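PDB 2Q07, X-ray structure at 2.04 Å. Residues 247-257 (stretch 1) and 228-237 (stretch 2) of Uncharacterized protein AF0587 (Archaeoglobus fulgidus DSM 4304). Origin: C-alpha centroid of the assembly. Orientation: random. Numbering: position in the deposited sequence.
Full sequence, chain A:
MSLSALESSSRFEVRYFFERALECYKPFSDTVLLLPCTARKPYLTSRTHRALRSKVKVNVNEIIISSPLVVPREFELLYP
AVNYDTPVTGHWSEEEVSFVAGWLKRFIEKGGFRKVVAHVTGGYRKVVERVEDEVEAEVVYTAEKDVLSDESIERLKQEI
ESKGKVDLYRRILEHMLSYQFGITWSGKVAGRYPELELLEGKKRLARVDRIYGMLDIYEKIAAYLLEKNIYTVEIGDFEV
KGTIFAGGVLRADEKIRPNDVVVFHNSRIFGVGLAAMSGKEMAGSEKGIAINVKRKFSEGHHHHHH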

# COMPACT_ATOMS: atom_id res chain seq x y z
N GLY A 247 -29.08 12.00 -5.65
CA GLY A 247 -29.94 13.16 -5.51
C GLY A 247 -29.72 13.95 -4.24
O GLY A 247 -30.07 15.13 -4.17
N GLY A 248 -29.13 13.31 -3.23
CA GLY A 248 -28.87 13.98 -1.96
C GLY A 248 -27.52 14.68 -1.90
O GLY A 248 -27.20 15.35 -0.91
N VAL A 249 -26.74 14.53 -2.96
CA VAL A 249 -25.41 15.12 -3.05
C VAL A 249 -25.44 16.49 -3.71
O VAL A 249 -25.83 16.61 -4.87
CB VAL A 249 -24.46 14.22 -3.86
CG1 VAL A 249 -23.09 14.85 -3.97
CG2 VAL A 249 -24.39 12.84 -3.22
N LEU A 250 -25.02 17.52 -2.99
CA LEU A 250 -24.99 18.87 -3.54
C LEU A 250 -23.78 19.01 -4.47
O LEU A 250 -23.93 19.22 -5.68
CB LEU A 250 -24.92 19.90 -2.41
CG LEU A 250 -26.15 19.95 -1.50
CD1 LEU A 250 -25.83 20.69 -0.21
CD2 LEU A 250 -27.29 20.62 -2.25
N ARG A 251 -22.59 18.90 -3.89
CA ARG A 251 -21.35 19.00 -4.65
C ARG A 251 -20.44 17.85 -4.23
O ARG A 251 -20.60 17.29 -3.15
CB ARG A 251 -20.65 20.33 -4.37
CG ARG A 251 -21.51 21.55 -4.59
CD ARG A 251 -20.72 22.82 -4.36
NE ARG A 251 -21.57 24.01 -4.42
CZ ARG A 251 -21.13 25.25 -4.28
NH1 ARG A 251 -19.84 25.49 -4.08
NH2 ARG A 251 -21.98 26.27 -4.34
N ALA A 252 -19.47 17.51 -5.08
CA ALA A 252 -18.54 16.42 -4.78
C ALA A 252 -17.18 16.63 -5.45
O ALA A 252 -17.09 17.21 -6.52
CB ALA A 252 -19.14 15.09 -5.23
N ASP A 253 -16.13 16.13 -4.80
CA ASP A 253 -14.77 16.25 -5.34
C ASP A 253 -14.73 15.46 -6.64
O ASP A 253 -15.00 14.26 -6.65
CB ASP A 253 -13.76 15.68 -4.35
CG ASP A 253 -12.31 15.99 -4.73
OD1 ASP A 253 -12.04 16.24 -5.92
OD2 ASP A 253 -11.45 15.96 -3.83
N GLU A 254 -14.38 16.13 -7.74
CA GLU A 254 -14.32 15.48 -9.05
C GLU A 254 -13.28 14.36 -9.10
O GLU A 254 -13.38 13.46 -9.94
CB GLU A 254 -14.03 16.51 -10.14
CG GLU A 254 -15.13 17.54 -10.33
CD GLU A 254 -14.94 18.79 -9.47
OE1 GLU A 254 -14.55 18.66 -8.29
OE2 GLU A 254 -15.20 19.91 -9.98
N LYS A 255 -12.29 14.43 -8.22
CA LYS A 255 -11.24 13.42 -8.18
C LYS A 255 -11.72 12.11 -7.55
O LYS A 255 -11.04 11.09 -7.64
CB LYS A 255 -10.02 13.93 -7.40
CG LYS A 255 -9.18 14.97 -8.13
CD LYS A 255 -9.96 16.25 -8.39
CE LYS A 255 -9.14 17.24 -9.20
NZ LYS A 255 -9.97 18.43 -9.59
N ILE A 256 -12.88 12.15 -6.91
CA ILE A 256 -13.44 10.97 -6.26
C ILE A 256 -13.77 9.85 -7.24
O ILE A 256 -14.45 10.07 -8.25
CB ILE A 256 -14.73 11.32 -5.46
CG1 ILE A 256 -14.37 12.12 -4.21
CG2 ILE A 256 -15.46 10.05 -5.06
CD1 ILE A 256 -15.56 12.52 -3.37
N ARG A 257 -13.29 8.65 -6.94
CA ARG A 257 -13.55 7.49 -7.76
C ARG A 257 -14.36 6.49 -6.94
O ARG A 257 -14.29 6.50 -5.72
CB ARG A 257 -12.24 6.84 -8.22
CG ARG A 257 -11.42 7.72 -9.14
CD ARG A 257 -10.43 6.91 -9.93
NE ARG A 257 -9.80 7.70 -10.98
CZ ARG A 257 -9.32 7.20 -12.11
NH1 ARG A 257 -9.41 5.89 -12.34
NH2 ARG A 257 -8.76 8.00 -13.01
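Stretch 2 228-237: KNIYTVEIGD

Stretch 2 lies alongside stretch 1 as an antiparallel partner. Its strand covers Thr232 to Ile235 and runs opposite to the segment from Val249 to Asp253. Before the strand, Asn229 and Tyr231 have positive phi, and the chain bends there. Stretch 1 begins at the end of a 3-10 segment, Gly247 and Gly248, turns a corner at Leu250, and leaves the pairing through a type I beta turn from Asp253 to Ile256.

The register is fixed by two close pairs. Val249 CA is 4.4 Å from Ile235 CA, and Ala252 CA is 4.2 Å from Val233 CA. Between these pairs stretch 1 has two residues, Leu250 and Arg251, where stretch 2 has one, Glu234, so the corner at Leu250 takes up one extra residue.

Backbone groups satisfy one another along most of the contact. At one end, Gly236 N donates to Gly248 O at 2.8 Å. Glu234 O serves the extra residue: it accepts from Leu250 N at 2.7 Å and, weakly, from Arg251 N at 3.4 Å. Glu234 N donates to Arg251 O at 2.8 Å. Further on, Asp253 N donates to Thr232 O at 3.0 Å. Two carbonyls also receive CA-H...O contacts, from Ile235 CA to Gly248 O at 3.3 Å and from Val233 CA to Arg251 O at 3.5 Å.

Beyond the backbone ladder, the side chain of Asp253 takes over. Asp253 OD2 accepts from Tyr231 N at 2.9 Å, across the stretches. Asp253 OD1 accepts from Lys255 N at 2.9 Å, within the turn. Asp253 O accepts from Ile256 N at 3.0 Å and closes that turn. One aspartate therefore ties the bend before the strand of stretch 2 to the turn of stretch 1. Within stretch 2, Thr232 OG1 donates to Asn229 OD1 at 3.0 Å, which braces the same bend.

Val249, Ala252, Val233 and Ile235 place their side chains on one face of the sheet. There Ala252 CB is 4.3 Å from Val233 CG1. Ile256 CD1 reaches the same methyl, Val233 CG1, at 3.3 Å, a tight apolar contact. Arg251 and Glu234 point to the other face. Their charges are near but form no salt bridge: Arg251 NE is 4.5 Å from Glu234 OE1, which lies well out of the guanidinium plane. Leu250 points toward stretch 2. The contact buries 579 Å², both sides summed.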

# COMPACT_ATOMS: atom_id res chain seq x y z
N LYS A 228 -9.22 20.47 4.38
CA LYS A 228 -8.49 20.67 3.14
C LYS A 228 -9.38 20.44 1.92
O LYS A 228 -8.91 20.44 0.79
CB LYS A 228 -7.27 19.75 3.10
CG LYS A 228 -6.37 19.88 4.32
CD LYS A 228 -5.96 21.33 4.53
CE LYS A 228 -5.08 21.50 5.76
NZ LYS A 228 -4.80 22.94 6.05
N ASN A 229 -10.67 20.27 2.18
CA ASN A 229 -11.66 20.05 1.14
C ASN A 229 -11.25 19.05 0.07
O ASN A 229 -11.37 19.33 -1.13
CB ASN A 229 -12.02 21.38 0.49
CG ASN A 229 -13.52 21.59 0.38
OD1 ASN A 229 -14.22 20.79 -0.24
ND2 ASN A 229 -14.01 22.66 0.99
N ILE A 230 -10.74 17.90 0.50
CA ILE A 230 -10.35 16.84 -0.44
C ILE A 230 -11.09 15.55 -0.11
O ILE A 230 -11.30 15.21 1.06
CB ILE A 230 -8.81 16.60 -0.41
CG1 ILE A 230 -8.33 16.33 1.02
CG2 ILE A 230 -8.09 17.82 -0.98
CD1 ILE A 230 -6.85 15.99 1.11
N TYR A 231 -11.50 14.82 -1.15
CA TYR A 231 -12.26 13.58 -0.99
C TYR A 231 -13.52 13.88 -0.18
O TYR A 231 -14.02 13.03 0.57
CB TYR A 231 -11.43 12.52 -0.27
CG TYR A 231 -10.22 12.07 -1.04
CD1 TYR A 231 -8.95 12.56 -0.73
CD2 TYR A 231 -10.34 11.18 -2.11
CE1 TYR A 231 -7.83 12.17 -1.46
CE2 TYR A 231 -9.23 10.79 -2.85
CZ TYR A 231 -7.98 11.29 -2.52
OH TYR A 231 -6.87 10.91 -3.26
N THR A 232 -14.04 15.08 -0.36
CA THR A 232 -15.22 15.53 0.35
C THR A 232 -16.44 15.63 -0.56
O THR A 232 -16.32 15.85 -1.77
CB THR A 232 -14.98 16.91 1.00
OG1 THR A 232 -14.39 17.79 0.03
CG2 THR A 232 -14.05 16.78 2.19
N VAL A 233 -17.61 15.46 0.03
CA VAL A 233 -18.86 15.54 -0.70
C VAL A 233 -19.87 16.27 0.18
O VAL A 233 -20.09 15.91 1.35
CB VAL A 233 -19.39 14.13 -1.07
CG1 VAL A 233 -18.23 13.23 -1.51
CG2 VAL A 233 -20.12 13.51 0.08
N GLU A 234 -20.46 17.32 -0.37
CA GLU A 234 -21.46 18.10 0.36
C GLU A 234 -22.81 17.47 0.09
O GLU A 234 -23.13 17.16 -1.05
CB GLU A 234 -21.46 19.55 -0.12
CG GLU A 234 -22.41 20.44 0.66
CD GLU A 234 -22.45 21.85 0.11
OE1 GLU A 234 -21.37 22.40 -0.20
OE2 GLU A 234 -23.56 22.40 -0.02
N ILE A 235 -23.60 17.28 1.15
CA ILE A 235 -24.91 16.66 1.02
C ILE A 235 -26.05 17.53 1.57
O ILE A 235 -25.84 18.55 2.22
CB ILE A 235 -24.93 15.29 1.75
CG1 ILE A 235 -24.76 15.51 3.25
CG2 ILE A 235 -23.79 14.40 1.23
CD1 ILE A 235 -24.97 14.26 4.07
N GLY A 236 -27.28 17.09 1.29
CA GLY A 236 -28.43 17.83 1.76
C GLY A 236 -28.58 17.74 3.27
O GLY A 236 -27.89 16.96 3.92
N ASP A 237 -29.49 18.54 3.81
CA ASP A 237 -29.77 18.55 5.24
C ASP A 237 -30.80 17.51 5.66
O ASP A 237 -31.90 17.85 6.09
CB ASP A 237 -30.27 19.94 5.67
CG ASP A 237 -29.14 20.85 6.10
OD1 ASP A 237 -28.26 21.16 5.27
OD2 ASP A 237 -29.15 21.27 7.28